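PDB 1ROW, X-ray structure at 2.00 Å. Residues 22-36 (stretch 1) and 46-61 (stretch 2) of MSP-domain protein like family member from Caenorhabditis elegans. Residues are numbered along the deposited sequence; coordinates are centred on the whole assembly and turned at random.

Stretch 1 22-36: KLVNGGAEKIVFKIK
Stretch 2 (46-61) APVFGFVDPSGSKDVV

The most unusual feature here is Gly50 lying beneath an aromatic ring. Its backbone is almost fully extended (phi/psi 175/-179), and Gly50 CA sits 3.8 Å from the centroid of the Phe33 ring, over its face, in a CH-pi contact. Phe33 (chi1 p at 69°, chi2 79°) folds across its antiparallel partner; an ideal CB at Gly50 would fall 2.5 Å from Phe33 CZ, so only glycine's bare CA fits under the ring.

Strand 31-36 runs antiparallel to 49-52, at 152° with axes 4.8 Å apart. Ile31 pairs with Val52 (Ile31 N to Val52 O 3.0 Å, Val52 N to Ile31 O 2.9 Å) and Phe33 with Gly50 (Phe33 N to Gly50 O 3.0 Å, Gly50 N to Phe33 O 3.2 Å); Ile35 N donates to Val48 O at 2.8 Å. The strand through Leu23 runs antiparallel to the one through Lys58, at 158°, with Leu23 N to Lys58 O 2.8 Å and Lys58 N to Leu23 O 2.9 Å.

Asn25 (chi1 t, chi2 8°) joins these pairings through its amide, which can donate and accept at once: Asn25 ND2 donates to Val52 O (3.1 Å) and Glu29 O (2.8 Å), while Asn25 OD1 accepts from Gly27 N (2.8 Å). A type II turn spans Asp53 to Gly56; Ser55 takes its left-handed position (56/24).

Leu23, Ile31, Phe33 and Val52 share one face, where apolar side chains suit burial: Val52 (chi1 t) places CG2 3.6 Å from Phe33 CD2, and Ile31 CG1 lies 3.3 Å from Val52 CB. Val32, Lys34, Phe49 and Phe51 occupy the other face. There the long methylenes of Lys34 (chi1-3 t, chi4 m) run alongside the Phe49 ring, with Lys34 CE 3.4 Å from Phe49 CZ, while Val32 CG2 meets Phe51 CE1 at 4.0 Å.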

ATOM      1  N   LYS A  22      -3.059  -6.553   4.579  1.00 23.69           N
ATOM      2  CA  LYS A  22      -3.158  -5.841   5.847  1.00 26.71           C
ATOM      3  C   LYS A  22      -1.824  -5.239   6.265  1.00 26.87           C
ATOM      4  O   LYS A  22      -0.881  -5.972   6.577  1.00 26.06           O
ATOM      5  CB  LYS A  22      -3.638  -6.780   6.963  1.00 30.00           C
ATOM      6  CG  LYS A  22      -4.954  -7.486   6.695  1.00 36.73           C
ATOM      7  CD  LYS A  22      -5.276  -8.485   7.814  1.00 40.92           C
ATOM      8  CE  LYS A  22      -6.513  -9.324   7.489  1.00 43.25           C
ATOM      9  NZ  LYS A  22      -6.803 -10.345   8.550  1.00 44.71           N
ATOM     10  N   LEU A  23      -1.738  -3.909   6.262  1.00 24.97           N
ATOM     11  CA  LEU A  23      -0.514  -3.243   6.690  1.00 24.63           C
ATOM     12  C   LEU A  23      -0.504  -3.314   8.214  1.00 24.90           C
ATOM     13  O   LEU A  23      -1.477  -2.930   8.871  1.00 24.48           O
ATOM     14  CB  LEU A  23      -0.496  -1.781   6.232  1.00 26.64           C
ATOM     15  CG  LEU A  23      -0.421  -1.539   4.720  1.00 27.56           C
ATOM     16  CD1 LEU A  23      -0.268  -0.048   4.450  1.00 27.29           C
ATOM     17  CD2 LEU A  23       0.757  -2.302   4.134  1.00 27.69           C
ATOM     18  N   VAL A  24       0.583  -3.824   8.778  1.00 22.75           N
ATOM     19  CA  VAL A  24       0.680  -3.950  10.222  1.00 21.56           C
ATOM     20  C   VAL A  24       1.807  -3.118  10.795  1.00 19.93           C
ATOM     21  O   VAL A  24       2.955  -3.221  10.355  1.00 19.12           O
ATOM     22  CB  VAL A  24       0.899  -5.417  10.637  1.00 23.18           C
ATOM     23  CG1 VAL A  24       1.017  -5.516  12.157  1.00 23.33           C
ATOM     24  CG2 VAL A  24      -0.253  -6.269  10.133  1.00 24.38           C
ATOM     25  N   ASN A  25       1.468  -2.290  11.777  1.00 18.44           N
ATOM     26  CA  ASN A  25       2.448  -1.441  12.434  1.00 20.70           C
ATOM     27  C   ASN A  25       2.705  -1.965  13.841  1.00 19.66           C
ATOM     28  O   ASN A  25       1.875  -1.800  14.741  1.00 18.39           O
ATOM     29  CB  ASN A  25       1.951   0.009  12.499  1.00 17.55           C
ATOM     30  CG  ASN A  25       2.897   0.919  13.266  1.00 20.05           C
ATOM     31  OD1 ASN A  25       4.007   0.522  13.626  1.00 19.69           O
ATOM     32  ND2 ASN A  25       2.465   2.161  13.505  1.00 20.20           N
ATOM     33  N   GLY A  26       3.861  -2.594  14.021  1.00 20.44           N
ATOM     34  CA  GLY A  26       4.217  -3.134  15.318  1.00 22.67           C
ATOM     35  C   GLY A  26       5.064  -2.174  16.129  1.00 23.92           C
ATOM     36  O   GLY A  26       5.532  -2.522  17.219  1.00 21.30           O
ATOM     37  N   GLY A  27       5.255  -0.965  15.596  1.00 23.35           N
ATOM     38  CA  GLY A  27       6.051   0.048  16.269  1.00 22.09           C
ATOM     39  C   GLY A  27       5.271   0.766  17.350  1.00 23.52           C
ATOM     40  O   GLY A  27       4.096   0.469  17.562  1.00 25.22           O
ATOM     41  N   ALA A  28       5.913   1.725  18.018  1.00 22.73           N
ATOM     42  CA  ALA A  28       5.282   2.464  19.109  1.00 22.42           C
ATOM     43  C   ALA A  28       4.789   3.857  18.743  1.00 23.45           C
ATOM     44  O   ALA A  28       4.480   4.657  19.628  1.00 23.56           O
ATOM     45  CB  ALA A  28       6.239   2.552  20.285  1.00 23.66           C
ATOM     46  N   GLU A  29       4.726   4.151  17.449  1.00 23.08           N
ATOM     47  CA  GLU A  29       4.236   5.450  16.989  1.00 24.94           C
ATOM     48  C   GLU A  29       3.358   5.254  15.757  1.00 24.57           C
ATOM     49  O   GLU A  29       3.500   4.275  15.031  1.00 22.87           O
ATOM     50  CB  GLU A  29       5.403   6.403  16.664  1.00 25.03           C
ATOM     51  CG  GLU A  29       6.262   6.007  15.461  1.00 28.91           C
ATOM     52  CD  GLU A  29       7.353   7.031  15.155  1.00 32.44           C
ATOM     53  OE1 GLU A  29       7.047   8.241  15.126  1.00 30.85           O
ATOM     54  OE2 GLU A  29       8.515   6.628  14.935  1.00 34.60           O
ATOM     55  N   LYS A  30       2.430   6.178  15.539  1.00 25.56           N
ATOM     56  CA  LYS A  30       1.544   6.100  14.387  1.00 25.59           C
ATOM     57  C   LYS A  30       2.376   6.321  13.135  1.00 27.45           C
ATOM     58  O   LYS A  30       3.344   7.079  13.148  1.00 26.76           O
ATOM     59  CB  LYS A  30       0.464   7.180  14.480  1.00 26.12           C
ATOM     60  CG  LYS A  30      -0.560   7.167  13.351  1.00 27.91           C
ATOM     61  CD  LYS A  30      -1.562   8.324  13.492  1.00 31.69           C
ATOM     62  CE  LYS A  30      -2.303   8.263  14.826  1.00 34.04           C
ATOM     63  NZ  LYS A  30      -3.151   9.469  15.064  1.00 34.70           N
ATOM     64  N   ILE A  31       2.017   5.646  12.052  1.00 27.79           N
ATOM     65  CA  ILE A  31       2.741   5.831  10.804  1.00 29.13           C
ATOM     66  C   ILE A  31       1.799   6.356   9.730  1.00 27.49           C
ATOM     67  O   ILE A  31       0.598   6.084   9.749  1.00 27.07           O
ATOM     68  CB  ILE A  31       3.378   4.512  10.304  1.00 30.66           C
ATOM     69  CG1 ILE A  31       2.293   3.459  10.093  1.00 34.34           C
ATOM     70  CG2 ILE A  31       4.434   4.034  11.295  1.00 32.27           C
ATOM     71  CD1 ILE A  31       2.822   2.084   9.723  1.00 38.50           C
ATOM     72  N   VAL A  32       2.356   7.141   8.815  1.00 26.88           N
ATOM     73  CA  VAL A  32       1.607   7.689   7.697  1.00 24.68           C
ATOM     74  C   VAL A  32       2.208   6.980   6.484  1.00 24.22           C
ATOM     75  O   VAL A  32       3.409   6.708   6.466  1.00 23.45           O
ATOM     76  CB  VAL A  32       1.819   9.226   7.570  1.00 25.31           C
ATOM     77  CG1 VAL A  32       3.270   9.532   7.246  1.00 25.19           C
ATOM     78  CG2 VAL A  32       0.906   9.797   6.503  1.00 26.49           C
ATOM     79  N   PHE A  33       1.386   6.666   5.486  1.00 22.91           N
ATOM     80  CA  PHE A  33       1.892   5.987   4.297  1.00 23.11           C
ATOM     81  C   PHE A  33       1.252   6.511   3.012  1.00 23.29           C
ATOM     82  O   PHE A  33       0.163   7.086   3.041  1.00 20.20           O
ATOM     83  CB  PHE A  33       1.648   4.475   4.412  1.00 20.80           C
ATOM     84  CG  PHE A  33       0.197   4.080   4.329  1.00 20.33           C
ATOM     85  CD1 PHE A  33      -0.452   4.002   3.097  1.00 22.64           C
ATOM     86  CD2 PHE A  33      -0.524   3.792   5.479  1.00 21.05           C
ATOM     87  CE1 PHE A  33      -1.797   3.641   3.014  1.00 22.51           C
ATOM     88  CE2 PHE A  33      -1.875   3.428   5.409  1.00 21.29           C
ATOM     89  CZ  PHE A  33      -2.510   3.353   4.174  1.00 20.34           C
ATOM     90  N   LYS A  34       1.954   6.310   1.899  1.00 24.07           N
ATOM     91  CA  LYS A  34       1.493   6.701   0.569  1.00 24.16           C
ATOM     92  C   LYS A  34       1.870   5.562  -0.374  1.00 25.62           C
ATOM     93  O   LYS A  34       3.009   5.098  -0.374  1.00 25.24           O
ATOM     94  CB  LYS A  34       2.173   7.984   0.091  1.00 26.45           C
ATOM     95  CG  LYS A  34       1.729   8.377  -1.310  1.00 29.73           C
ATOM     96  CD  LYS A  34       2.480   9.591  -1.849  1.00 34.31           C
ATOM     97  CE  LYS A  34       1.839  10.076  -3.144  1.00 36.86           C
ATOM     98  NZ  LYS A  34       1.682   8.982  -4.154  1.00 38.09           N
ATOM     99  N   ILE A  35       0.928   5.129  -1.198  1.00 23.72           N
ATOM    100  CA  ILE A  35       1.200   4.014  -2.089  1.00 25.62           C
ATOM    101  C   ILE A  35       1.255   4.367  -3.565  1.00 24.34           C
ATOM    102  O   ILE A  35       0.395   5.070  -4.077  1.00 23.17           O
ATOM    103  CB  ILE A  35       0.151   2.903  -1.889  1.00 23.80           C
ATOM    104  CG1 ILE A  35       0.073   2.543  -0.405  1.00 23.97           C
ATOM    105  CG2 ILE A  35       0.513   1.689  -2.724  1.00 26.26           C
ATOM    106  CD1 ILE A  35      -0.883   1.416  -0.078  1.00 25.47           C
ATOM    107  N   LYS A  36       2.283   3.866  -4.237  1.00 25.79           N
ATOM    108  CA  LYS A  36       2.453   4.086  -5.666  1.00 27.59           C
ATOM    109  C   LYS A  36       2.598   2.730  -6.353  1.00 27.23           C
ATOM    110  O   LYS A  36       3.324   1.860  -5.879  1.00 27.06           O
ATOM    111  CB  LYS A  36       3.688   4.947  -5.941  1.00 29.54           C
ATOM    112  CG  LYS A  36       3.407   6.447  -5.975  1.00 35.41           C
ATOM    113  CD  LYS A  36       4.488   7.186  -6.766  1.00 39.40           C
ATOM    114  CE  LYS A  36       4.101   8.640  -7.027  1.00 42.80           C
ATOM    115  NZ  LYS A  36       5.081   9.335  -7.920  1.00 43.43           N
ATOM    116  N   ALA A  46      -6.769   0.989  -3.168  1.00 21.82           N
ATOM    117  CA  ALA A  46      -7.612   1.660  -2.188  1.00 21.77           C
ATOM    118  C   ALA A  46      -7.253   1.239  -0.767  1.00 21.96           C
ATOM    119  O   ALA A  46      -7.419   0.077  -0.397  1.00 24.12           O
ATOM    120  CB  ALA A  46      -9.076   1.341  -2.469  1.00 20.47           C
ATOM    121  N   PRO A  47      -6.764   2.181   0.053  1.00 23.78           N
ATOM    122  CA  PRO A  47      -6.527   3.598  -0.267  1.00 22.93           C
ATOM    123  C   PRO A  47      -5.081   3.870  -0.699  1.00 24.48           C
ATOM    124  O   PRO A  47      -4.210   3.012  -0.563  1.00 24.72           O
ATOM    125  CB  PRO A  47      -6.856   4.289   1.045  1.00 24.05           C
ATOM    126  CG  PRO A  47      -6.265   3.319   2.045  1.00 23.35           C
ATOM    127  CD  PRO A  47      -6.727   1.965   1.512  1.00 20.78           C
ATOM    128  N   VAL A  48      -4.830   5.066  -1.220  1.00 24.58           N
ATOM    129  CA  VAL A  48      -3.488   5.438  -1.651  1.00 26.37           C
ATOM    130  C   VAL A  48      -2.760   6.123  -0.493  1.00 26.24           C
ATOM    131  O   VAL A  48      -1.535   6.051  -0.389  1.00 26.76           O
ATOM    132  CB  VAL A  48      -3.533   6.384  -2.885  1.00 25.34           C
ATOM    133  CG1 VAL A  48      -4.405   7.577  -2.593  1.00 29.16           C
ATOM    134  CG2 VAL A  48      -2.128   6.842  -3.248  1.00 29.36           C
ATOM    135  N   PHE A  49      -3.520   6.791   0.369  1.00 25.94           N
ATOM    136  CA  PHE A  49      -2.959   7.467   1.542  1.00 26.58           C
ATOM    137  C   PHE A  49      -3.643   6.939   2.793  1.00 25.42           C
ATOM    138  O   PHE A  49      -4.799   6.517   2.743  1.00 24.90           O
ATOM    139  CB  PHE A  49      -3.195   8.979   1.499  1.00 27.55           C
ATOM    140  CG  PHE A  49      -2.385   9.703   0.468  1.00 27.42           C
ATOM    141  CD1 PHE A  49      -2.862   9.861  -0.828  1.00 28.55           C
ATOM    142  CD2 PHE A  49      -1.152  10.253   0.801  1.00 28.15           C
ATOM    143  CE1 PHE A  49      -2.121  10.565  -1.781  1.00 27.31           C
ATOM    144  CE2 PHE A  49      -0.401  10.956  -0.144  1.00 27.23           C
ATOM    145  CZ  PHE A  49      -0.889  11.112  -1.436  1.00 27.01           C
ATOM    146  N   GLY A  50      -2.942   6.979   3.920  1.00 24.34           N
ATOM    147  CA  GLY A  50      -3.549   6.513   5.151  1.00 25.65           C
ATOM    148  C   GLY A  50      -2.630   6.494   6.352  1.00 25.38           C
ATOM    149  O   GLY A  50      -1.465   6.872   6.268  1.00 23.83           O
ATOM    150  N   PHE A  51      -3.178   6.044   7.476  1.00 26.00           N
ATOM    151  CA  PHE A  51      -2.443   5.943   8.731  1.00 26.56           C
ATOM    152  C   PHE A  51      -2.502   4.501   9.225  1.00 25.35           C
ATOM    153  O   PHE A  51      -3.384   3.740   8.835  1.00 24.98           O
ATOM    154  CB  PHE A  51      -3.098   6.807   9.816  1.00 27.74           C
ATOM    155  CG  PHE A  51      -3.087   8.281   9.529  1.00 31.73           C
ATOM    156  CD1 PHE A  51      -1.895   8.998   9.530  1.00 32.52           C
ATOM    157  CD2 PHE A  51      -4.281   8.964   9.316  1.00 31.76           C
ATOM    158  CE1 PHE A  51      -1.890  10.376   9.327  1.00 34.36           C
ATOM    159  CE2 PHE A  51      -4.289  10.346   9.112  1.00 33.64           C
ATOM    160  CZ  PHE A  51      -3.092  11.052   9.119  1.00 34.02           C
ATOM    161  N   VAL A  52      -1.552   4.130  10.075  1.00 23.95           N
ATOM    162  CA  VAL A  52      -1.560   2.809  10.693  1.00 23.04           C
ATOM    163  C   VAL A  52      -1.152   3.090  12.137  1.00 24.18           C
ATOM    164  O   VAL A  52      -0.033   3.526  12.398  1.00 24.97           O
ATOM    165  CB  VAL A  52      -0.561   1.821  10.058  1.00 22.18           C
ATOM    166  CG1 VAL A  52      -0.854   0.418  10.570  1.00 24.49           C
ATOM    167  CG2 VAL A  52      -0.653   1.854   8.536  1.00 22.53           C
ATOM    168  N   ASP A  53      -2.075   2.868  13.065  1.00 23.79           N
ATOM    169  CA  ASP A  53      -1.823   3.118  14.476  1.00 25.17           C
ATOM    170  C   ASP A  53      -0.827   2.142  15.092  1.00 25.50           C
ATOM    171  O   ASP A  53      -0.591   1.061  14.557  1.00 24.73           O
ATOM    172  CB  ASP A  53      -3.137   3.043  15.261  1.00 27.06           C
ATOM    173  CG  ASP A  53      -4.155   4.053  14.792  1.00 28.34           C
ATOM    174  OD1 ASP A  53      -3.785   5.234  14.631  1.00 30.22           O
ATOM    175  OD2 ASP A  53      -5.325   3.669  14.594  1.00 30.45           O
ATOM    176  N   PRO A  54      -0.215   2.522  16.222  1.00 26.26           N
ATOM    177  CA  PRO A  54       0.745   1.637  16.884  1.00 25.98           C
ATOM    178  C   PRO A  54       0.010   0.331  17.195  1.00 25.71           C
ATOM    179  O   PRO A  54      -1.103   0.359  17.720  1.00 25.39           O
ATOM    180  CB  PRO A  54       1.104   2.406  18.155  1.00 25.86           C
ATOM    181  CG  PRO A  54       0.944   3.830  17.742  1.00 27.43           C
ATOM    182  CD  PRO A  54      -0.321   3.811  16.929  1.00 26.58           C
ATOM    183  N   SER A  55       0.628  -0.798  16.863  1.00 26.25           N
ATOM    184  CA  SER A  55       0.026  -2.120  17.068  1.00 27.37           C
ATOM    185  C   SER A  55      -1.337  -2.216  16.378  1.00 26.06           C
ATOM    186  O   SER A  55      -2.188  -3.025  16.747  1.00 26.42           O
ATOM    187  CB  SER A  55      -0.119  -2.439  18.563  1.00 28.36           C
ATOM    188  OG  SER A  55      -1.132  -1.663  19.171  1.00 35.45           O
ATOM    189  N   GLY A  56      -1.529  -1.383  15.363  1.00 23.75           N
ATOM    190  CA  GLY A  56      -2.778  -1.387  14.635  1.00 22.95           C
ATOM    191  C   GLY A  56      -2.566  -1.843  13.207  1.00 21.04           C
ATOM    192  O   GLY A  56      -1.437  -2.119  12.798  1.00 21.97           O
ATOM    193  N   SER A  57      -3.644  -1.908  12.438  1.00 21.33           N
ATOM    194  CA  SER A  57      -3.547  -2.346  11.052  1.00 22.88           C
ATOM    195  C   SER A  57      -4.440  -1.553  10.112  1.00 23.06           C
ATOM    196  O   SER A  57      -5.418  -0.935  10.529  1.00 24.76           O
ATOM    197  CB  SER A  57      -3.898  -3.836  10.958  1.00 23.02           C
ATOM    198  OG  SER A  57      -5.165  -4.084  11.540  1.00 22.46           O
ATOM    199  N   LYS A  58      -4.092  -1.583   8.832  1.00 23.45           N
ATOM    200  CA  LYS A  58      -4.860  -0.884   7.812  1.00 24.65           C
ATOM    201  C   LYS A  58      -4.960  -1.764   6.580  1.00 24.08           C
ATOM    202  O   LYS A  58      -3.948  -2.218   6.051  1.00 22.51           O
ATOM    203  CB  LYS A  58      -4.175   0.430   7.436  1.00 26.64           C
ATOM    204  CG  LYS A  58      -4.848   1.196   6.305  1.00 30.40           C
ATOM    205  CD  LYS A  58      -6.180   1.797   6.727  1.00 32.60           C
ATOM    206  CE  LYS A  58      -6.724   2.720   5.643  1.00 34.91           C
ATOM    207  NZ  LYS A  58      -8.002   3.388   6.037  1.00 36.09           N
ATOM    208  N   ASP A  59      -6.183  -2.011   6.128  1.00 24.28           N
ATOM    209  CA  ASP A  59      -6.397  -2.828   4.945  1.00 25.56           C
ATOM    210  C   ASP A  59      -6.207  -2.025   3.678  1.00 24.99           C
ATOM    211  O   ASP A  59      -6.693  -0.905   3.567  1.00 25.98           O
ATOM    212  CB  ASP A  59      -7.805  -3.424   4.940  1.00 26.29           C
ATOM    213  CG  ASP A  59      -7.894  -4.696   5.746  1.00 28.07           C
ATOM    214  OD1 ASP A  59      -6.855  -5.123   6.289  1.00 28.24           O
ATOM    215  OD2 ASP A  59      -8.999  -5.266   5.830  1.00 27.58           O
ATOM    216  N   VAL A  60      -5.492  -2.613   2.726  1.00 24.51           N
ATOM    217  CA  VAL A  60      -5.241  -1.987   1.442  1.00 26.79           C
ATOM    218  C   VAL A  60      -5.720  -2.970   0.375  1.00 25.73           C
ATOM    219  O   VAL A  60      -5.218  -4.091   0.272  1.00 27.02           O
ATOM    220  CB  VAL A  60      -3.732  -1.677   1.263  1.00 28.54           C
ATOM    221  CG1 VAL A  60      -2.912  -2.946   1.433  1.00 31.66           C
ATOM    222  CG2 VAL A  60      -3.482  -1.074  -0.096  1.00 26.98           C
ATOM    223  N   VAL A  61      -6.717  -2.560  -0.399  1.00 23.48           N
ATOM    224  CA  VAL A  61      -7.266  -3.419  -1.434  1.00 20.64           C
ATOM    225  C   VAL A  61      -6.693  -3.114  -2.806  1.00 21.87           C
ATOM    226  O   VAL A  61      -6.695  -1.958  -3.256  1.00 19.54           O
ATOM    227  CB  VAL A  61      -8.805  -3.291  -1.521  1.00 20.07           C
ATOM    228  CG1 VAL A  61      -9.344  -4.179  -2.636  1.00 20.45           C
ATOM    229  CG2 VAL A  61      -9.433  -3.678  -0.193  1.00 21.44           C
TER